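Local structure of acetohydroxyacid synthase small subunit Related (Bacteroides thetaiotaomicron, 2F06) at residues K7-F12 / F67-T72; E25-E30 / K60-N65; E30-S35 / I51-D56. The protein is of unknown function but carries a pair of ACT domains that bind histidine between subunits, consistent with an amino-acid-sensing or regulatory role. One frame throughout, in Å; residues are numbered along the deposited sequence.

Interaction 1 (K7-F12 / F67-T72)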
loop_
_atom_site.group_PDB
_atom_site.type_symbol
_atom_site.label_atom_id
_atom_site.label_comp_id
_atom_site.label_asym_id
_atom_site.label_seq_id
_atom_site.Cartn_x
_atom_site.Cartn_y
_atom_site.Cartn_z
ATOM N N LYS A 7 -15.842 7.680 13.024
ATOM C CA LYS A 7 -15.433 6.304 12.886
ATOM C C LYS A 7 -15.369 5.984 11.393
ATOM O O LYS A 7 -16.347 6.164 10.641
ATOM C CB LYS A 7 -16.417 5.387 13.623
ATOM C CG LYS A 7 -16.407 5.567 15.165
ATOM C CD LYS A 7 -17.454 4.644 15.807
ATOM C CE LYS A 7 -16.857 3.871 16.997
ATOM N NZ LYS A 7 -17.892 3.570 18.007
ATOM N N GLN A 8 -14.183 5.566 10.960
ATOM C CA GLN A 8 -14.019 5.027 9.644
ATOM C C GLN A 8 -13.895 3.508 9.716
ATOM O O GLN A 8 -13.153 2.963 10.529
ATOM C CB GLN A 8 -12.782 5.618 9.022
ATOM C CG GLN A 8 -12.433 5.049 7.670
ATOM C CD GLN A 8 -11.008 5.418 7.291
ATOM O OE1 GLN A 8 -10.049 4.750 7.697
ATOM N NE2 GLN A 8 -10.865 6.480 6.536
ATOM N N LEU A 9 -14.610 2.802 8.872
ATOM C CA LEU A 9 -14.383 1.360 8.777
ATOM C C LEU A 9 -13.220 1.069 7.831
ATOM O O LEU A 9 -13.113 1.621 6.725
ATOM C CB LEU A 9 -15.620 0.621 8.262
ATOM C CG LEU A 9 -16.933 0.679 9.053
ATOM C CD1 LEU A 9 -17.880 -0.366 8.555
ATOM C CD2 LEU A 9 -16.730 0.420 10.485
ATOM N N SER A 10 -12.355 0.176 8.278
ATOM C CA SER A 10 -11.372 -0.430 7.417
ATOM C C SER A 10 -11.673 -1.896 7.282
ATOM O O SER A 10 -11.558 -2.623 8.262
ATOM C CB SER A 10 -9.963 -0.234 7.993
ATOM O OG SER A 10 -9.612 1.125 7.750
ATOM N N ILE A 11 -11.942 -2.322 6.051
ATOM C CA ILE A 11 -12.372 -3.643 5.783
ATOM C C ILE A 11 -11.392 -4.399 4.848
ATOM O O ILE A 11 -11.115 -3.939 3.701
ATOM C CB ILE A 11 -13.805 -3.651 5.203
ATOM C CG1 ILE A 11 -14.775 -2.822 6.032
ATOM C CG2 ILE A 11 -14.334 -5.095 5.092
ATOM C CD1 ILE A 11 -15.864 -2.177 5.201
ATOM N N PHE A 12 -10.909 -5.550 5.340
ATOM C CA PHE A 12 -9.930 -6.389 4.625
ATOM C C PHE A 12 -10.668 -7.198 3.551
ATOM O O PHE A 12 -11.563 -7.957 3.860
ATOM C CB PHE A 12 -9.171 -7.273 5.604
ATOM C CG PHE A 12 -8.168 -8.263 4.956
ATOM C CD1 PHE A 12 -7.015 -7.796 4.276
ATOM C CD2 PHE A 12 -8.371 -9.658 5.081
ATOM C CE1 PHE A 12 -6.074 -8.708 3.731
ATOM C CE2 PHE A 12 -7.476 -10.581 4.553
ATOM C CZ PHE A 12 -6.309 -10.097 3.862
ATOM N N PHE A 67 -16.321 -10.832 7.971
ATOM C CA PHE A 67 -15.323 -9.890 7.476
ATOM C C PHE A 67 -14.392 -9.466 8.589
ATOM O O PHE A 67 -14.802 -9.429 9.747
ATOM C CB PHE A 67 -15.952 -8.668 6.781
ATOM C CG PHE A 67 -16.609 -9.008 5.447
ATOM C CD1 PHE A 67 -15.842 -9.079 4.281
ATOM C CD2 PHE A 67 -17.976 -9.263 5.362
ATOM C CE1 PHE A 67 -16.434 -9.425 3.050
ATOM C CE2 PHE A 67 -18.573 -9.608 4.136
ATOM C CZ PHE A 67 -17.804 -9.699 2.981
ATOM N N ALA A 68 -13.128 -9.184 8.236
ATOM C CA ALA A 68 -12.208 -8.545 9.136
ATOM C C ALA A 68 -12.362 -7.009 8.977
ATOM O O ALA A 68 -12.101 -6.472 7.924
ATOM C CB ALA A 68 -10.772 -8.992 8.820
ATOM N N VAL A 69 -12.801 -6.315 10.027
ATOM C CA VAL A 69 -13.060 -4.864 10.022
ATOM C C VAL A 69 -12.460 -4.238 11.241
ATOM O O VAL A 69 -12.573 -4.758 12.347
ATOM C CB VAL A 69 -14.575 -4.514 10.254
ATOM C CG1 VAL A 69 -14.966 -3.176 9.600
ATOM C CG2 VAL A 69 -15.459 -5.593 9.825
ATOM N N ASN A 70 -11.918 -3.055 11.074
ATOM C CA ASN A 70 -11.338 -2.304 12.185
ATOM C C ASN A 70 -11.942 -0.933 12.070
ATOM O O ASN A 70 -12.331 -0.551 10.972
ATOM C CB ASN A 70 -9.832 -2.194 11.985
ATOM C CG ASN A 70 -9.120 -3.501 12.193
ATOM O OD1 ASN A 70 -9.529 -4.360 12.967
ATOM N ND2 ASN A 70 -7.968 -3.627 11.545
ATOM N N ILE A 71 -12.036 -0.197 13.179
ATOM C CA ILE A 71 -12.498 1.205 13.152
ATOM C C ILE A 71 -11.293 2.094 13.412
ATOM O O ILE A 71 -10.419 1.722 14.184
ATOM C CB ILE A 71 -13.667 1.437 14.153
ATOM C CG1 ILE A 71 -14.928 0.765 13.618
ATOM C CG2 ILE A 71 -13.927 2.908 14.381
ATOM C CD1 ILE A 71 -15.530 -0.094 14.627
ATOM N N THR A 72 -11.193 3.190 12.663
ATOM C CA THR A 72 -10.127 4.207 12.821
ATOM C C THR A 72 -10.806 5.549 13.024
ATOM O O THR A 72 -11.871 5.766 12.456
ATOM C CB THR A 72 -9.265 4.277 11.522
ATOM O OG1 THR A 72 -8.764 2.981 11.251
ATOM C CG2 THR A 72 -8.039 5.306 11.612
HETATM O O HOH W 1 -12.568 -9.732 5.267
#
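Strands 5-13 and 69-80 run antiparallel here, in the β-sheet of the first ACT module. Gln8 faces Thr72 and Ser10 faces Asn70 as hydrogen-bonded pairs, while Leu9-Ile71 and Ile11-Val69 are the non-hydrogen-bonded pairs whose side chains share the helix-covered face. Ser10 N donates to Asn70 O at 2.8 Å, almost straight (177°) and nearly along the C=O axis; the return bond, Asn70 N to Ser10 O, is more bent. Past Phe12 N to Ala68 O (3.0 Å) a water carries the pairing on, donating to Phe12 O and accepting from Ala68 N.

Leu9 is the side chain to follow. Its CB lies 4.1 Å from Val69 CG1. CG is anti to the carbonyl carbon (chi1 -61°); beyond it, CD2 lies alongside Ile71 CG1 at 3.6 Å and also touches Val69 CG1, which CD1 only grazes. Ile11 CG1 closes on the same Val69 CG1 at 3.6 Å, and Ala58 of helix 55-64 packs on Leu9. On the opposite face, Gln8 OE1 and NE2 are hydrogen-bonded to the hydroxyls of Tyr102 and Tyr104, respectively. Backbone bonds thus set the register, and the aliphatic branches give an apolar face on which helix 55-64 packs.

Interaction 2 (E25-E30 / K60-N65)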
loop_
_atom_site.group_PDB
_atom_site.type_symbol
_atom_site.label_atom_id
_atom_site.label_comp_id
_atom_site.label_asym_id
_atom_site.label_seq_id
_atom_site.Cartn_x
_atom_site.Cartn_y
_atom_site.Cartn_z
ATOM N N GLU A 25 -23.047 -5.494 -0.595
ATOM C CA GLU A 25 -24.315 -6.231 -0.350
ATOM C C GLU A 25 -24.729 -6.391 1.136
ATOM O O GLU A 25 -25.880 -6.160 1.473
ATOM C CB GLU A 25 -24.291 -7.572 -1.075
ATOM C CG GLU A 25 -24.372 -7.381 -2.627
ATOM C CD GLU A 25 -24.399 -8.672 -3.450
ATOM O OE1 GLU A 25 -24.092 -9.788 -2.919
ATOM O OE2 GLU A 25 -24.772 -8.575 -4.663
ATOM N N VAL A 26 -23.844 -6.864 1.999
ATOM C CA VAL A 26 -24.007 -6.723 3.477
ATOM C C VAL A 26 -24.500 -5.354 3.947
ATOM O O VAL A 26 -25.481 -5.268 4.683
ATOM C CB VAL A 26 -22.725 -7.071 4.296
ATOM C CG1 VAL A 26 -23.027 -6.969 5.808
ATOM C CG2 VAL A 26 -22.292 -8.496 3.984
ATOM N N LEU A 27 -23.839 -4.291 3.528
ATOM C CA LEU A 27 -24.243 -2.956 3.915
ATOM C C LEU A 27 -25.586 -2.521 3.341
ATOM O O LEU A 27 -26.365 -1.921 4.079
ATOM C CB LEU A 27 -23.135 -1.943 3.580
ATOM C CG LEU A 27 -21.837 -2.262 4.340
ATOM C CD1 LEU A 27 -20.738 -1.274 3.960
ATOM C CD2 LEU A 27 -22.017 -2.260 5.892
ATOM N N ALA A 28 -25.861 -2.823 2.057
ATOM C CA ALA A 28 -27.161 -2.555 1.438
ATOM C C ALA A 28 -28.311 -3.217 2.188
ATOM O O ALA A 28 -29.417 -2.644 2.303
ATOM C CB ALA A 28 -27.203 -3.072 0.006
ATOM N N LYS A 29 -28.090 -4.459 2.617
ATOM C CA LYS A 29 -29.154 -5.239 3.259
ATOM C C LYS A 29 -29.575 -4.588 4.605
ATOM O O LYS A 29 -30.735 -4.743 5.055
ATOM C CB LYS A 29 -28.693 -6.681 3.466
ATOM C CG LYS A 29 -29.552 -7.488 4.437
ATOM C CD LYS A 29 -29.377 -9.015 4.238
ATOM C CE LYS A 29 -30.392 -9.659 3.227
ATOM N NZ LYS A 29 -31.869 -9.791 3.648
ATOM N N GLU A 30 -28.636 -3.864 5.234
ATOM C CA GLU A 30 -28.924 -3.209 6.484
ATOM C C GLU A 30 -29.490 -1.778 6.311
ATOM O O GLU A 30 -29.769 -1.085 7.336
ATOM C CB GLU A 30 -27.675 -3.191 7.399
ATOM C CG GLU A 30 -26.990 -4.537 7.760
ATOM C CD GLU A 30 -27.901 -5.627 8.366
ATOM O OE1 GLU A 30 -29.073 -5.748 7.958
ATOM O OE2 GLU A 30 -27.445 -6.403 9.246
ATOM N N LYS A 60 -20.964 -4.448 13.154
ATOM C CA LYS A 60 -21.444 -5.735 13.679
ATOM C C LYS A 60 -21.977 -6.664 12.558
ATOM O O LYS A 60 -21.778 -7.887 12.625
ATOM C CB LYS A 60 -22.460 -5.477 14.798
ATOM C CG LYS A 60 -23.223 -6.677 15.269
ATOM C CD LYS A 60 -24.401 -6.255 16.159
ATOM C CE LYS A 60 -25.437 -7.375 16.255
ATOM N NZ LYS A 60 -24.667 -8.613 16.580
ATOM N N ALA A 61 -22.639 -6.084 11.548
ATOM C CA ALA A 61 -23.084 -6.814 10.359
ATOM C C ALA A 61 -21.900 -7.487 9.595
ATOM O O ALA A 61 -21.919 -8.703 9.246
ATOM C CB ALA A 61 -23.857 -5.863 9.420
ATOM N N LEU A 62 -20.858 -6.706 9.375
ATOM C CA LEU A 62 -19.649 -7.209 8.775
ATOM C C LEU A 62 -18.976 -8.326 9.574
ATOM O O LEU A 62 -18.652 -9.343 8.975
ATOM C CB LEU A 62 -18.685 -6.043 8.469
ATOM C CG LEU A 62 -19.291 -5.215 7.333
ATOM C CD1 LEU A 62 -18.657 -3.764 7.265
ATOM C CD2 LEU A 62 -19.097 -5.980 6.031
ATOM N N LYS A 63 -18.759 -8.155 10.888
ATOM C CA LYS A 63 -18.234 -9.251 11.760
ATOM C C LYS A 63 -19.097 -10.518 11.715
ATOM O O LYS A 63 -18.580 -11.644 11.732
ATOM C CB LYS A 63 -18.173 -8.832 13.242
ATOM C CG LYS A 63 -17.213 -7.685 13.566
ATOM C CD LYS A 63 -15.727 -8.133 13.504
ATOM C CE LYS A 63 -15.420 -9.143 14.605
ATOM N NZ LYS A 63 -13.952 -9.296 14.587
ATOM N N ASP A 64 -20.418 -10.318 11.715
ATOM C CA ASP A 64 -21.407 -11.388 11.614
ATOM C C ASP A 64 -21.258 -12.166 10.304
ATOM O O ASP A 64 -21.532 -13.372 10.273
ATOM C CB ASP A 64 -22.835 -10.808 11.613
ATOM C CG ASP A 64 -23.350 -10.475 12.999
ATOM O OD1 ASP A 64 -22.657 -10.776 13.996
ATOM O OD2 ASP A 64 -24.456 -9.871 13.076
ATOM N N ASN A 65 -20.931 -11.456 9.222
ATOM C CA ASN A 65 -20.675 -12.058 7.919
ATOM C C ASN A 65 -19.212 -12.455 7.691
ATOM O O ASN A 65 -18.823 -12.747 6.553
ATOM C CB ASN A 65 -21.155 -11.120 6.824
ATOM C CG ASN A 65 -22.668 -11.125 6.697
ATOM O OD1 ASN A 65 -23.249 -11.891 5.908
ATOM N ND2 ASN A 65 -23.316 -10.313 7.513
#
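Val26 carries this helix-helix contact. Its CG1, anti to the backbone N (chi1 -177°), touches Ala61 CB at 3.9 Å, Leu62 CD2 at 4.1 Å and Asn65 ND2 at 3.8 Å. CG2 lies against Asn65 CG, so valine and amide come together end to end. One residue on, Leu27 CD2 touches Leu62 CD1 at 3.9 Å, the two leucines crossing at about a right angle. Glu30 also reaches Ala61: bent at chi2, it lays CG and OE2 against Ala61 CB, OE2 at 3.6 Å.

No hydrogen bond spans the two segments, so the positioning comes from within each. Asn65 ND2 donates to Ala61 O at 2.7 Å, practically straight (178°); that oxygen lies in the amide plane, although the donor stands above the carbonyl plane. Ala61 O takes Asn65 N as a second donor, but it is the ND2 bond that fixes the amide's rotation where it faces Val26. An alanine at Val26 would probably loosen the seam, since both methyls that meet Ala61, Leu62 and Asn65 would be gone.

Farther out, Phe67 packs on both Val26 and Leu62, and Leu62 continues onto Leu9 and Ile11 of strand 5-13. The axes of segments 25-29 and 60-64 approach to 9.8 Å, their directions 129° apart, and helices 19-29 and 55-64 thus lie together over one face of the ACT sheet.

Interaction 3 (E30-S35 / I51-D56). With HIS (histidine), chain C.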
loop_
_atom_site.group_PDB
_atom_site.type_symbol
_atom_site.label_atom_id
_atom_site.label_comp_id
_atom_site.label_asym_id
_atom_site.label_seq_id
_atom_site.Cartn_x
_atom_site.Cartn_y
_atom_site.Cartn_z
ATOM N N GLU A 30 -28.636 -3.864 5.234
ATOM C CA GLU A 30 -28.924 -3.209 6.484
ATOM C C GLU A 30 -29.490 -1.778 6.311
ATOM O O GLU A 30 -29.769 -1.085 7.336
ATOM C CB GLU A 30 -27.675 -3.191 7.399
ATOM C CG GLU A 30 -26.990 -4.537 7.760
ATOM C CD GLU A 30 -27.901 -5.627 8.366
ATOM O OE1 GLU A 30 -29.073 -5.748 7.958
ATOM O OE2 GLU A 30 -27.445 -6.403 9.246
ATOM N N ASN A 31 -29.669 -1.353 5.049
ATOM C CA ASN A 31 -30.033 0.025 4.660
ATOM C C ASN A 31 -28.996 0.986 5.236
ATOM O O ASN A 31 -29.340 2.030 5.799
ATOM C CB ASN A 31 -31.459 0.405 5.109
ATOM C CG ASN A 31 -32.101 1.558 4.257
ATOM O OD1 ASN A 31 -32.533 2.616 4.794
ATOM N ND2 ASN A 31 -32.177 1.341 2.947
ATOM N N ILE A 32 -27.716 0.598 5.106
ATOM C CA ILE A 32 -26.606 1.418 5.510
ATOM C C ILE A 32 -26.107 2.081 4.265
ATOM O O ILE A 32 -25.756 1.421 3.279
ATOM C CB ILE A 32 -25.549 0.654 6.335
ATOM C CG1 ILE A 32 -26.086 0.290 7.721
ATOM C CG2 ILE A 32 -24.307 1.578 6.665
ATOM C CD1 ILE A 32 -25.271 -0.735 8.523
ATOM N N ASN A 33 -26.134 3.413 4.294
ATOM C CA ASN A 33 -25.594 4.239 3.204
ATOM C C ASN A 33 -24.081 4.462 3.342
ATOM O O ASN A 33 -23.539 4.782 4.435
ATOM C CB ASN A 33 -26.290 5.630 3.144
ATOM C CG ASN A 33 -26.153 6.315 1.775
ATOM O OD1 ASN A 33 -26.467 5.723 0.748
ATOM N ND2 ASN A 33 -25.670 7.557 1.761
ATOM N N LEU A 34 -23.416 4.396 2.201
ATOM C CA LEU A 34 -22.014 4.753 2.091
ATOM C C LEU A 34 -21.899 6.247 1.768
ATOM O O LEU A 34 -22.486 6.710 0.828
ATOM C CB LEU A 34 -21.404 3.896 0.987
ATOM C CG LEU A 34 -21.333 2.360 1.199
ATOM C CD1 LEU A 34 -21.020 1.659 -0.127
ATOM C CD2 LEU A 34 -20.234 2.010 2.157
ATOM N N SER A 35 -21.129 6.996 2.540
ATOM C CA SER A 35 -20.904 8.440 2.316
ATOM C C SER A 35 -19.678 8.743 1.505
ATOM O O SER A 35 -19.637 9.693 0.743
ATOM C CB SER A 35 -20.703 9.119 3.661
ATOM O OG SER A 35 -21.968 9.340 4.173
ATOM N N ILE A 51 -16.566 5.540 5.003
ATOM C CA ILE A 51 -17.487 6.331 5.844
ATOM C C ILE A 51 -18.931 5.892 5.570
ATOM O O ILE A 51 -19.399 5.996 4.439
ATOM C CB ILE A 51 -17.296 7.872 5.659
ATOM C CG1 ILE A 51 -15.838 8.243 5.935
ATOM C CG2 ILE A 51 -18.280 8.630 6.573
ATOM C CD1 ILE A 51 -15.439 8.348 7.396
ATOM N N VAL A 52 -19.621 5.354 6.587
ATOM C CA VAL A 52 -20.991 4.881 6.407
ATOM C C VAL A 52 -22.003 5.657 7.314
ATOM O O VAL A 52 -21.572 6.412 8.205
ATOM C CB VAL A 52 -21.103 3.352 6.663
ATOM C CG1 VAL A 52 -20.129 2.580 5.692
ATOM C CG2 VAL A 52 -20.819 3.001 8.152
ATOM N N SER A 53 -23.307 5.430 7.103
ATOM C CA SER A 53 -24.372 6.159 7.854
ATOM C C SER A 53 -24.552 5.731 9.327
ATOM O O SER A 53 -25.021 6.524 10.164
ATOM C CB SER A 53 -25.709 6.077 7.125
ATOM O OG SER A 53 -26.062 4.728 6.914
ATOM N N ASP A 54 -24.176 4.486 9.629
ATOM C CA ASP A 54 -24.242 3.930 10.974
ATOM C C ASP A 54 -23.034 2.988 11.189
ATOM O O ASP A 54 -23.130 1.779 10.923
ATOM C CB ASP A 54 -25.621 3.236 11.188
ATOM C CG ASP A 54 -25.822 2.710 12.599
ATOM O OD1 ASP A 54 -24.839 2.560 13.357
ATOM O OD2 ASP A 54 -27.006 2.392 12.938
ATOM N N PRO A 55 -21.877 3.541 11.623
ATOM C CA PRO A 55 -20.680 2.669 11.704
ATOM C C PRO A 55 -20.768 1.461 12.665
ATOM O O PRO A 55 -20.250 0.400 12.336
ATOM C CB PRO A 55 -19.521 3.628 12.058
ATOM C CG PRO A 55 -20.125 4.833 12.574
ATOM C CD PRO A 55 -21.572 4.928 11.989
ATOM N N ASP A 56 -21.476 1.594 13.781
ATOM C CA ASP A 56 -21.597 0.506 14.763
ATOM C C ASP A 56 -22.458 -0.657 14.233
ATOM O O ASP A 56 -22.093 -1.827 14.399
ATOM C CB ASP A 56 -22.126 1.012 16.110
ATOM C CG ASP A 56 -21.188 2.039 16.773
ATOM O OD1 ASP A 56 -19.928 2.041 16.561
ATOM O OD2 ASP A 56 -21.740 2.862 17.534
HETATM N N HIS C . -24.671 6.093 -1.020
HETATM C CA HIS C . -24.647 5.056 -2.111
HETATM C C HIS C . -24.492 3.615 -1.718
HETATM O O HIS C . -24.644 3.193 -0.575
HETATM C CB HIS C . -23.622 5.372 -3.215
HETATM C CG HIS C . -22.184 5.547 -2.754
HETATM N ND1 HIS C . -21.737 6.674 -2.076
HETATM C CD2 HIS C . -21.074 4.808 -3.013
HETATM C CE1 HIS C . -20.428 6.582 -1.882
HETATM N NE2 HIS C . -20.001 5.460 -2.452
HETATM O OXT HIS C . -24.167 2.803 -2.595
#
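A histidine-binding site borders this β-hairpin of the first ACT module, where the start of strand 34-41 pairs with the end of strand 46-52. Asn33 OD1 accepts from the ligand's amino N at 2.5 Å, and Leu34 O takes the same nitrogen at 2.9 Å. Leu34 N in turn donates to the ligand's carboxylate O, a longer bond of 3.3 Å but well aligned (170°). Asn33 CG is anti to its backbone N (chi1 -159°), which carries the amide out to the ligand. Its ND2 bonds to Asn81 OD1 of the third subunit; that OD1, Leu86 N and Ser105 OG, all of the third subunit, also bind the ligand. The α-amino group is probably protonated, as usual for a free amino acid, and the two oxygens would suit that charge.

Behind the ligand, Leu34 and Val52 form an antiparallel non-hydrogen-bonded pair. Leu34 CD2 and Val52 CG1 meet at 3.6 Å, lying side by side, and Ile32 crosses Val52 obliquely, its CG2 against Val52 CB. Ser35 N to Ile51 O (2.8 Å) ties the strands together at one end. At the other end the chains leave the sheet: Asn31, with positive phi, completes a Schellman motif after helix 19-29, while Asp54 N-caps helix 55-64 through OD1 to Lys57 N. Ser53 pins this exit twice, its N donating to Asn33 O and its OG, turned between backbone N and carbonyl carbon (chi1 56°), accepting from Asn33 N at 2.9 Å.

How the interactions relate
The three contacts belong to one ACT module, two in its sheet and one in the helix layer over it. Leu62 joins interactions 1 and 2: its CD1 lies 3.7 Å from Leu9 CD1, and its O probably accepts a hydrogen bond from Phe67 N. Interactions 2 and 3 share Glu30, and Leu27 bridges them, its CD1 3.8 Å from Leu34 CD2. Between interactions 1 and 3, Lys7 NZ makes a salt bridge to Asp56 OD1 at 2.9 Å. Bound histidine touches interaction 3 directly, whereas the side chain of Leu27 is about 7 Å from a bound histidine and that of Ile11 about 12 Å.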